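Local coordinates for peptidase M14, carboxypeptidase A (Thermoplasmatales archaeon SCGC AB-540-F20, PDB 4XED), which is probably a carboxypeptidase of the M14 family, with a calcium-binding PKD domain that may mediate binding to other molecules, at residues P7-V12 / V76-K81; T22-F28 / V62-W68. One frame throughout, in Å; residues are numbered along the deposited sequence.

Contact 1. Residues P7-V12 / V76-K81. With EDO (1,2-ethanediol), chain C.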
ATOM      1  N   PRO A   7       6.351  -4.854  11.577  1.00  8.95           N
ATOM      2  CA  PRO A   7       6.009  -3.467  11.304  1.00  8.58           C
ATOM      3  C   PRO A   7       4.589  -3.156  11.732  1.00  7.43           C
ATOM      4  O   PRO A   7       3.711  -4.040  11.823  1.00  8.31           O
ATOM      5  CB  PRO A   7       6.130  -3.364   9.776  1.00  9.20           C
ATOM      6  CG  PRO A   7       7.051  -4.459   9.381  1.00 10.35           C
ATOM      7  CD  PRO A   7       6.731  -5.575  10.342  1.00 10.58           C
ATOM      8  N   ASN A   8       4.379  -1.870  11.993  1.00  6.93           N
ATOM      9  CA  ASN A   8       3.037  -1.358  12.177  1.00  7.71           C
ATOM     10  C   ASN A   8       2.224  -1.469  10.895  1.00  7.17           C
ATOM     11  O   ASN A   8       2.757  -1.625   9.796  1.00  7.33           O
ATOM     12  CB  ASN A   8       3.131   0.057  12.708  1.00  9.39           C
ATOM     13  CG  ASN A   8       3.705   0.068  14.089  1.00 12.83           C
ATOM     14  OD1 ASN A   8       3.212  -0.627  14.965  1.00 17.87           O
ATOM     15  ND2 ASN A   8       4.803   0.769  14.273  1.00 15.27           N
ATOM     16  N   ILE A   9       0.921  -1.382  11.020  1.00  7.55           N
ATOM     17  CA  ILE A   9       0.068  -1.478   9.866  1.00  7.69           C
ATOM     18  C   ILE A   9       0.262  -0.245   8.982  1.00  7.26           C
ATOM     19  O   ILE A   9       0.188   0.908   9.461  1.00  7.50           O
ATOM     20  CB  ILE A   9      -1.390  -1.531  10.326  1.00  8.16           C
ATOM     21  CG1 ILE A   9      -1.628  -2.756  11.192  1.00 10.51           C
ATOM     22  CG2 ILE A   9      -2.296  -1.583   9.155  1.00 11.16           C
ATOM     23  CD1 ILE A   9      -2.997  -2.825  11.847  1.00 13.72           C
ATOM     24  N   PRO A  10       0.445  -0.450   7.664  1.00  6.20           N
ATOM     25  CA  PRO A  10       0.627   0.721   6.812  1.00  6.56           C
ATOM     26  C   PRO A  10      -0.583   1.614   6.684  1.00  6.03           C
ATOM     27  O   PRO A  10      -1.731   1.169   6.782  1.00  7.42           O
ATOM     28  CB  PRO A  10       0.979   0.111   5.450  1.00  5.28           C
ATOM     29  CG  PRO A  10       1.609  -1.226   5.792  1.00  6.63           C
ATOM     30  CD  PRO A  10       0.810  -1.697   6.947  1.00  7.18           C
ATOM     31  N   ASN A  11      -0.284   2.874   6.416  1.00  4.82           N
ATOM     32  CA  ASN A  11      -1.269   3.869   6.044  1.00  4.48           C
ATOM     33  C   ASN A  11      -1.210   4.095   4.530  1.00  5.22           C
ATOM     34  O   ASN A  11      -0.133   4.136   3.944  1.00  6.07           O
ATOM     35  CB  ASN A  11      -0.974   5.178   6.772  1.00  5.01           C
ATOM     36  CG  ASN A  11      -1.209   5.093   8.242  1.00  6.19           C
ATOM     37  OD1 ASN A  11      -2.356   5.165   8.699  1.00  7.00           O
ATOM     38  ND2 ASN A  11      -0.149   4.818   8.995  1.00  6.40           N
ATOM     39  N   VAL A  12      -2.393   4.303   3.934  1.00  5.32           N
ATOM     40  CA  VAL A  12      -2.569   4.566   2.510  1.00  6.03           C
ATOM     41  C   VAL A  12      -3.470   5.782   2.310  1.00  4.63           C
ATOM     42  O   VAL A  12      -4.618   5.737   2.748  1.00  5.95           O
ATOM     43  CB  VAL A  12      -3.257   3.362   1.788  1.00  8.90           C
ATOM     44  CG1 VAL A  12      -3.333   3.621   0.291  1.00 11.63           C
ATOM     45  CG2 VAL A  12      -2.604   2.029   2.137  1.00 12.08           C
ATOM     46  N   VAL A  76      -7.939  -0.996  -2.014  1.00  5.89           N
ATOM     47  CA  VAL A  76      -6.491  -0.939  -2.052  1.00  5.34           C
ATOM     48  C   VAL A  76      -6.003  -1.359  -0.654  1.00  5.07           C
ATOM     49  O   VAL A  76      -6.503  -0.846   0.357  1.00  6.89           O
ATOM     50  CB  VAL A  76      -6.003   0.471  -2.377  1.00  6.27           C
ATOM     51  CG1 VAL A  76      -4.504   0.568  -2.305  1.00  7.81           C
ATOM     52  CG2 VAL A  76      -6.528   0.900  -3.739  1.00  8.21           C
ATOM     53  N   ARG A  77      -5.061  -2.292  -0.585  1.00  5.53           N
ATOM     54  CA  ARG A  77      -4.550  -2.749   0.704  1.00  5.92           C
ATOM     55  C   ARG A  77      -3.037  -2.777   0.663  1.00  5.91           C
ATOM     56  O   ARG A  77      -2.424  -3.037  -0.389  1.00  6.54           O
ATOM     57  CB  ARG A  77      -5.086  -4.143   1.063  1.00  7.14           C
ATOM     58  CG  ARG A  77      -6.596  -4.245   1.017  1.00  7.39           C
ATOM     59  CD  ARG A  77      -7.063  -5.424   1.859  1.00  7.97           C
ATOM     60  NE  ARG A  77      -6.531  -6.690   1.389  1.00  7.67           N
ATOM     61  CZ  ARG A  77      -6.624  -7.832   2.054  1.00  6.96           C
ATOM     62  NH1 ARG A  77      -7.254  -7.896   3.223  1.00  7.92           N
ATOM     63  NH2 ARG A  77      -6.121  -8.921   1.530  1.00  7.96           N
ATOM     64  N   ALA A  78      -2.427  -2.522   1.822  1.00  5.55           N
ATOM     65  CA  ALA A  78      -0.986  -2.609   1.942  1.00  4.96           C
ATOM     66  C   ALA A  78      -0.600  -3.217   3.268  1.00  4.81           C
ATOM     67  O   ALA A  78      -1.131  -2.864   4.309  1.00  5.45           O
ATOM     68  CB  ALA A  78      -0.346  -1.247   1.785  1.00  6.90           C
ATOM     69  N   LYS A  79       0.354  -4.142   3.215  1.00  4.83           N
ATOM     70  CA  LYS A  79       1.011  -4.693   4.417  1.00  4.72           C
ATOM     71  C   LYS A  79       2.524  -4.551   4.241  1.00  5.16           C
ATOM     72  O   LYS A  79       2.995  -4.257   3.133  1.00  6.03           O
ATOM     73  CB  LYS A  79       0.587  -6.135   4.691  1.00  7.03           C
ATOM     74  CG  LYS A  79       0.998  -7.114   3.623  1.00  6.35           C
ATOM     75  CD  LYS A  79       0.602  -8.555   3.961  1.00  8.35           C
ATOM     76  CE  LYS A  79       0.790  -9.467   2.727  1.00  9.66           C
ATOM     77  NZ  LYS A  79       0.608 -10.922   3.098  1.00 12.10           N
ATOM     78  N   ALA A  80       3.265  -4.717   5.332  1.00  5.21           N
ATOM     79  CA  ALA A  80       4.701  -4.540   5.266  1.00  6.31           C
ATOM     80  C   ALA A  80       5.350  -5.693   6.035  1.00  6.10           C
ATOM     81  O   ALA A  80       4.775  -6.266   6.969  1.00  7.86           O
ATOM     82  CB  ALA A  80       5.106  -3.225   5.883  1.00  6.73           C
ATOM     83  N   LYS A  81       6.593  -6.022   5.689  1.00  6.92           N
ATOM     84  CA  LYS A  81       7.351  -6.986   6.466  1.00  7.31           C
ATOM     85  C   LYS A  81       8.758  -6.467   6.615  1.00  6.57           C
ATOM     86  O   LYS A  81       9.299  -5.784   5.754  1.00  7.44           O
ATOM     87  CB  LYS A  81       7.345  -8.368   5.837  1.00  9.56           C
ATOM     88  CG  LYS A  81       8.224  -8.520   4.631  1.00 10.46           C
ATOM     89  CD  LYS A  81       8.087  -9.929   4.035  1.00 12.09           C
ATOM     90  CE  LYS A  81       8.862 -10.026   2.760  1.00 14.50           C
ATOM     91  NZ  LYS A  81       8.819 -11.401   2.190  1.00 21.70           N
TER
HETATM   92  C1  EDO C 102       0.304 -12.588  -0.136  1.00 32.83           C
HETATM   93  O1  EDO C 102       1.314 -12.384   0.839  1.00 29.92           O
HETATM   94  C2  EDO C 102      -0.927 -11.808   0.294  1.00 33.00           C
HETATM   95  O2  EDO C 102      -2.091 -12.395  -0.304  1.00 33.46           O

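Contact 2. Residues T22-F28 / V62-W68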
ATOM      1  N   THR A  22      -8.015   7.371 -15.603  1.00 12.23           N
ATOM      2  CA  THR A  22      -7.135   8.441 -15.137  1.00 12.18           C
ATOM      3  C   THR A  22      -6.179   7.924 -14.060  1.00 11.49           C
ATOM      4  O   THR A  22      -6.536   7.125 -13.202  1.00 10.50           O
ATOM      5  CB  THR A  22      -7.960   9.636 -14.640  1.00 13.40           C
ATOM      6  OG1 THR A  22      -8.690  10.187 -15.746  1.00 14.87           O
ATOM      7  CG2 THR A  22      -7.070  10.728 -14.023  1.00 13.15           C
ATOM      8  N   THR A  23      -4.940   8.382 -14.104  1.00 10.92           N
ATOM      9  CA  THR A  23      -3.910   7.876 -13.192  1.00 11.07           C
ATOM     10  C   THR A  23      -3.942   8.676 -11.895  1.00 10.42           C
ATOM     11  O   THR A  23      -4.029   9.898 -11.943  1.00 11.38           O
ATOM     12  CB  THR A  23      -2.530   8.003 -13.828  1.00 11.81           C
ATOM     13  OG1 THR A  23      -2.534   7.323 -15.092  1.00 14.54           O
ATOM     14  CG2 THR A  23      -1.456   7.471 -12.884  1.00 11.77           C
ATOM     15  N   TYR A  24      -3.887   7.991 -10.754  1.00  9.38           N
ATOM     16  CA  TYR A  24      -3.930   8.633  -9.425  1.00  8.78           C
ATOM     17  C   TYR A  24      -2.776   8.166  -8.550  1.00  8.15           C
ATOM     18  O   TYR A  24      -2.303   7.043  -8.695  1.00  8.39           O
ATOM     19  CB  TYR A  24      -5.281   8.345  -8.747  1.00 10.05           C
ATOM     20  CG  TYR A  24      -6.456   8.954  -9.512  1.00 11.91           C
ATOM     21  CD1 TYR A  24      -6.727  10.337  -9.469  1.00 11.85           C
ATOM     22  CD2 TYR A  24      -7.293   8.158 -10.259  1.00 10.98           C
ATOM     23  CE1 TYR A  24      -7.780  10.887 -10.159  1.00 11.22           C
ATOM     24  CE2 TYR A  24      -8.343   8.703 -10.980  1.00 12.19           C
ATOM     25  CZ  TYR A  24      -8.582  10.064 -10.912  1.00 11.18           C
ATOM     26  OH  TYR A  24      -9.645  10.587 -11.611  1.00 12.40           O
ATOM     27  N   ASN A  25      -2.338   9.043  -7.651  1.00  7.94           N
ATOM     28  CA  ASN A  25      -1.196   8.786  -6.760  1.00  8.14           C
ATOM     29  C   ASN A  25      -1.633   8.414  -5.362  1.00  6.75           C
ATOM     30  O   ASN A  25      -2.477   9.072  -4.769  1.00  8.14           O
ATOM     31  CB  ASN A  25      -0.352  10.055  -6.636  1.00  7.85           C
ATOM     32  CG  ASN A  25       0.285  10.445  -7.916  1.00 10.21           C
ATOM     33  OD1 ASN A  25       0.888   9.620  -8.587  1.00 12.53           O
ATOM     34  ND2 ASN A  25       0.184  11.707  -8.260  1.00 11.10           N
ATOM     35  N   TYR A  26      -1.004   7.368  -4.836  1.00  6.89           N
ATOM     36  CA  TYR A  26      -1.247   6.868  -3.480  1.00  6.22           C
ATOM     37  C   TYR A  26       0.046   6.913  -2.667  1.00  4.98           C
ATOM     38  O   TYR A  26       1.098   6.497  -3.133  1.00  6.39           O
ATOM     39  CB  TYR A  26      -1.893   5.447  -3.547  1.00  6.13           C
ATOM     40  CG  TYR A  26      -3.244   5.591  -4.195  1.00  5.93           C
ATOM     41  CD1 TYR A  26      -4.371   5.879  -3.450  1.00  5.95           C
ATOM     42  CD2 TYR A  26      -3.374   5.561  -5.573  1.00  7.05           C
ATOM     43  CE1 TYR A  26      -5.577   6.168  -4.049  1.00  6.41           C
ATOM     44  CE2 TYR A  26      -4.608   5.816  -6.201  1.00  7.00           C
ATOM     45  CZ  TYR A  26      -5.682   6.137  -5.436  1.00  6.42           C
ATOM     46  OH  TYR A  26      -6.887   6.408  -6.079  1.00  7.87           O
ATOM     47  N   THR A  27      -0.099   7.410  -1.449  1.00  6.09           N
ATOM     48  CA  THR A  27       1.006   7.557  -0.520  1.00  6.55           C
ATOM     49  C   THR A  27       0.919   6.446   0.521  1.00  6.75           C
ATOM     50  O   THR A  27      -0.135   6.264   1.149  1.00  6.44           O
ATOM     51  CB  THR A  27       0.942   8.923   0.165  1.00  7.44           C
ATOM     52  OG1 THR A  27       1.020   9.947  -0.825  1.00  8.76           O
ATOM     53  CG2 THR A  27       2.065   9.066   1.168  1.00  9.22           C
ATOM     54  N   PHE A  28       2.022   5.706   0.694  1.00  5.58           N
ATOM     55  CA  PHE A  28       2.084   4.562   1.603  1.00  6.16           C
ATOM     56  C   PHE A  28       3.160   4.838   2.632  1.00  6.52           C
ATOM     57  O   PHE A  28       4.280   5.262   2.270  1.00  6.75           O
ATOM     58  CB  PHE A  28       2.449   3.275   0.853  1.00  7.13           C
ATOM     59  CG  PHE A  28       1.445   2.875  -0.201  1.00  6.48           C
ATOM     60  CD1 PHE A  28       1.483   3.420  -1.473  1.00  5.70           C
ATOM     61  CD2 PHE A  28       0.464   1.934   0.056  1.00  6.15           C
ATOM     62  CE1 PHE A  28       0.564   3.075  -2.447  1.00  5.51           C
ATOM     63  CE2 PHE A  28      -0.462   1.590  -0.916  1.00  7.26           C
ATOM     64  CZ  PHE A  28      -0.386   2.167  -2.170  1.00  6.47           C
ATOM     65  N   VAL A  62       6.337   6.423   0.573  1.00  6.44           N
ATOM     66  CA  VAL A  62       6.571   5.978  -0.789  1.00  7.07           C
ATOM     67  C   VAL A  62       5.279   6.179  -1.560  1.00  7.00           C
ATOM     68  O   VAL A  62       4.196   5.816  -1.086  1.00  8.51           O
ATOM     69  CB  VAL A  62       7.099   4.527  -0.833  1.00  8.95           C
ATOM     70  CG1 VAL A  62       8.407   4.434  -0.143  1.00 12.39           C
ATOM     71  CG2 VAL A  62       6.195   3.592  -0.188  1.00 10.69           C
ATOM     72  N   ILE A  63       5.384   6.770  -2.751  1.00  8.09           N
ATOM     73  CA  ILE A  63       4.227   7.154  -3.538  1.00 10.24           C
ATOM     74  C   ILE A  63       4.208   6.337  -4.808  1.00 11.27           C
ATOM     75  O   ILE A  63       5.184   6.352  -5.567  1.00 15.74           O
ATOM     76  CB  ILE A  63       4.195   8.693  -3.801  1.00 12.77           C
ATOM     77  CG1 ILE A  63       4.169   9.405  -2.416  1.00 14.74           C
ATOM     78  CG2 ILE A  63       3.044   9.041  -4.695  1.00 17.40           C
ATOM     79  CD1 ILE A  63       4.341  10.871  -2.310  1.00 18.06           C
ATOM     80  N   PHE A  64       3.120   5.608  -5.042  1.00 10.52           N
ATOM     81  CA  PHE A  64       2.915   4.831  -6.260  1.00 12.63           C
ATOM     82  C   PHE A  64       1.607   5.196  -6.903  1.00 12.11           C
ATOM     83  O   PHE A  64       0.621   5.417  -6.206  1.00 10.89           O
ATOM     84  CB  PHE A  64       2.911   3.348  -5.948  1.00 13.27           C
ATOM     85  CG  PHE A  64       4.173   2.867  -5.334  1.00 18.56           C
ATOM     86  CD1 PHE A  64       5.389   2.972  -5.999  1.00 23.77           C
ATOM     87  CD2 PHE A  64       4.140   2.313  -4.081  1.00 15.92           C
ATOM     88  CE1 PHE A  64       6.556   2.524  -5.405  1.00 26.89           C
ATOM     89  CE2 PHE A  64       5.280   1.862  -3.486  1.00 21.89           C
ATOM     90  CZ  PHE A  64       6.502   1.973  -4.141  1.00 25.81           C
ATOM     91  N   SER A  65       1.604   5.250  -8.233  1.00 12.35           N
ATOM     92  CA  SER A  65       0.407   5.575  -8.969  1.00 11.54           C
ATOM     93  C   SER A  65      -0.257   4.326  -9.547  1.00 10.05           C
ATOM     94  O   SER A  65       0.382   3.291  -9.709  1.00 11.01           O
ATOM     95  CB  SER A  65       0.720   6.582 -10.068  1.00 13.51           C
ATOM     96  OG  SER A  65       1.669   6.092 -10.996  1.00 17.30           O
ATOM     97  N   HIS A  66      -1.539   4.434  -9.849  1.00  9.71           N
ATOM     98  CA  HIS A  66      -2.287   3.337 -10.438  1.00  8.73           C
ATOM     99  C   HIS A  66      -3.413   3.937 -11.256  1.00  8.09           C
ATOM    100  O   HIS A  66      -3.845   5.063 -11.002  1.00  9.27           O
ATOM    101  CB  HIS A  66      -2.809   2.368  -9.371  1.00  8.46           C
ATOM    102  CG  HIS A  66      -3.299   1.066  -9.928  1.00  9.00           C
ATOM    103  ND1 HIS A  66      -2.448   0.136 -10.493  1.00 11.76           N
ATOM    104  CD2 HIS A  66      -4.545   0.536 -10.015  1.00 10.13           C
ATOM    105  CE1 HIS A  66      -3.154  -0.905 -10.910  1.00 11.40           C
ATOM    106  NE2 HIS A  66      -4.426  -0.698 -10.605  1.00 11.04           N
ATOM    107  N   THR A  67      -3.855   3.154 -12.233  1.00  9.38           N
ATOM    108  CA  THR A  67      -4.996   3.491 -13.081  1.00 10.14           C
ATOM    109  C   THR A  67      -5.930   2.280 -13.093  1.00  9.66           C
ATOM    110  O   THR A  67      -5.456   1.146 -13.236  1.00 11.59           O
ATOM    111  CB  THR A  67      -4.534   3.803 -14.540  1.00 12.46           C
ATOM    112  OG1 THR A  67      -3.511   4.800 -14.506  1.00 13.45           O
ATOM    113  CG2 THR A  67      -5.648   4.306 -15.359  1.00 13.02           C
ATOM    114  N   TRP A  68      -7.223   2.502 -12.902  1.00 10.39           N
ATOM    115  CA  TRP A  68      -8.222   1.437 -13.013  1.00 10.38           C
ATOM    116  C   TRP A  68      -8.982   1.620 -14.332  1.00 13.47           C
ATOM    117  O   TRP A  68      -9.428   2.724 -14.658  1.00 14.13           O
ATOM    118  CB  TRP A  68      -9.200   1.488 -11.843  1.00  9.67           C
ATOM    119  CG  TRP A  68      -8.592   1.140 -10.501  1.00  8.54           C
ATOM    120  CD1 TRP A  68      -8.593  -0.096  -9.916  1.00  9.97           C
ATOM    121  CD2 TRP A  68      -7.922   2.010  -9.581  1.00  7.09           C
ATOM    122  NE1 TRP A  68      -7.978  -0.057  -8.690  1.00  9.46           N
ATOM    123  CE2 TRP A  68      -7.554   1.224  -8.460  1.00  7.17           C
ATOM    124  CE3 TRP A  68      -7.582   3.364  -9.588  1.00  9.17           C
ATOM    125  CZ2 TRP A  68      -6.849   1.750  -7.367  1.00  8.45           C
ATOM    126  CZ3 TRP A  68      -6.907   3.875  -8.500  1.00 10.80           C
ATOM    127  CH2 TRP A  68      -6.562   3.070  -7.406  1.00  8.63           C
TER
HETATM  128  O   HOH W   1      -8.392   5.158 -12.723  1.00 10.99           O

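Contact 1. Residues P7-V12 / V76-K81
The pyrrolidine rings of P10 and P7 are laid against the peptide groups that follow A78 and A80. P10 brings CG and CD to A78 O, with CD 3.5 Å from that oxygen, and CG also lies 3.8 Å from K79 CA. P7 does the same two residues further along the partner strand: its CG is 3.8 Å from A80 O and about as near K81 C. The alanine methyls fit between successive side chains of the other segment. A80 CB touches both P7 CB and P10 CG, each at 4.0 Å, while A78 CB lies between P10 CB and V12 CG2, the latter 4.0 Å away. V12 has CG1 anti to its own nitrogen (chi1 -176°), which sends CG1 across to V76 CG1 at 4.2 Å and leaves CG2 for A78. Cutting P7 back to an alanine would remove CG and CD and would probably uncover the A80-K81 peptide, letting this part of the chain turn more freely beside the calcium ion, which lies about 5 Å from the P7 side chain. Between 7-12 and 76-81 every touch is apolar or ring against peptide; the backbones look elsewhere for their bonds, N11 pairing with V29 and A78 with G91. K79 points away from the prolines, its extended chain carrying NZ to a salt bridge with E87 and, 2.8 Å off, to O1 of a 1,2-ethanediol probably left from crystallisation. F28 touches both V12 and A78 from strand 24-29. The loop leading into strand 11-13, and V12 on that strand, lie over strand 72-82 of the other sheet, part of the closure between the two sheets of the immunoglobulin-like beta sandwich that PKD domains adopt.

Contact 2. Residues T22-F28 / V62-W68
Y26 and W68 both set CG anti to the carbonyl carbon (chi1 -65° and -68°), and from their different backbone positions these torsions leave the two rings meeting from opposite directions. Y26 CE2 arrives at the edge of the indole, in its plane, 3.6 Å from W68 CH2, and Y26 OH comes about as near W68 CZ3, at 3.5 Å. The six-membered rings stand almost perpendicular, at 89°, yet their offset is oblique. One indole face is taken by H66 CD2, which sits over its centre, 3.4 Å above the plane. The polar ends of these groups are held from outside: Y26 OH by P15 O, W68 NE1 by W44 O and H66 NE2 by D46. Further along the same side, F28 presents its ring edge to V62 O and reaches F64 CD2 with CD1 at 3.9 Å, the two side chains crossing at about a right angle. Behind the rings, six backbone hydrogen bonds tie Y24 to H66, Y26 to F64 and F28 to V62, two to each pair, F28 N to V62 O being 2.8 Å. N25 with S65 and T27 with I63 are the non-hydrogen-bonded pairs between them; T27 and I63 lie alongside, T27 OG1 3.6 Å from I63 CG1. Toward the T22/W68 end, T23 OG1 and T67 OG1 lie 2.8 Å apart, and a water links T22 O to W68 N. Y24, Y26, F28, V62, F64 and H66 share one face of the sheet and N25, T27, I63 and S65 the other: an antiparallel ladder of a beta-sandwich sheet, with 62-66 one of its two outer strands.

How the contacts relate
Contact 2 is nested inside contact 1 along the chain: 7-12 leads to 22-28, and 62-68 leads to 76-81. Their centres lie about 15 Å apart. Strands 11-13, 24-29 and 62-66 form one antiparallel sheet, with 24-29 in the middle, whereas 72-82 belongs to the four-stranded sheet facing it. Contact 2 therefore builds a sheet, and contact 1 lays the lead-in to strand 11-13, and V12 on it, over the facing sheet. F28 joins the two, its CD2 3.7 Å from both V12 CG2 and A78 CB, and W68 CZ2 meets V76 CG2 at the same distance. Together they give a continuous hydrophobic core, with the calcium site beyond the P7 end of contact 1.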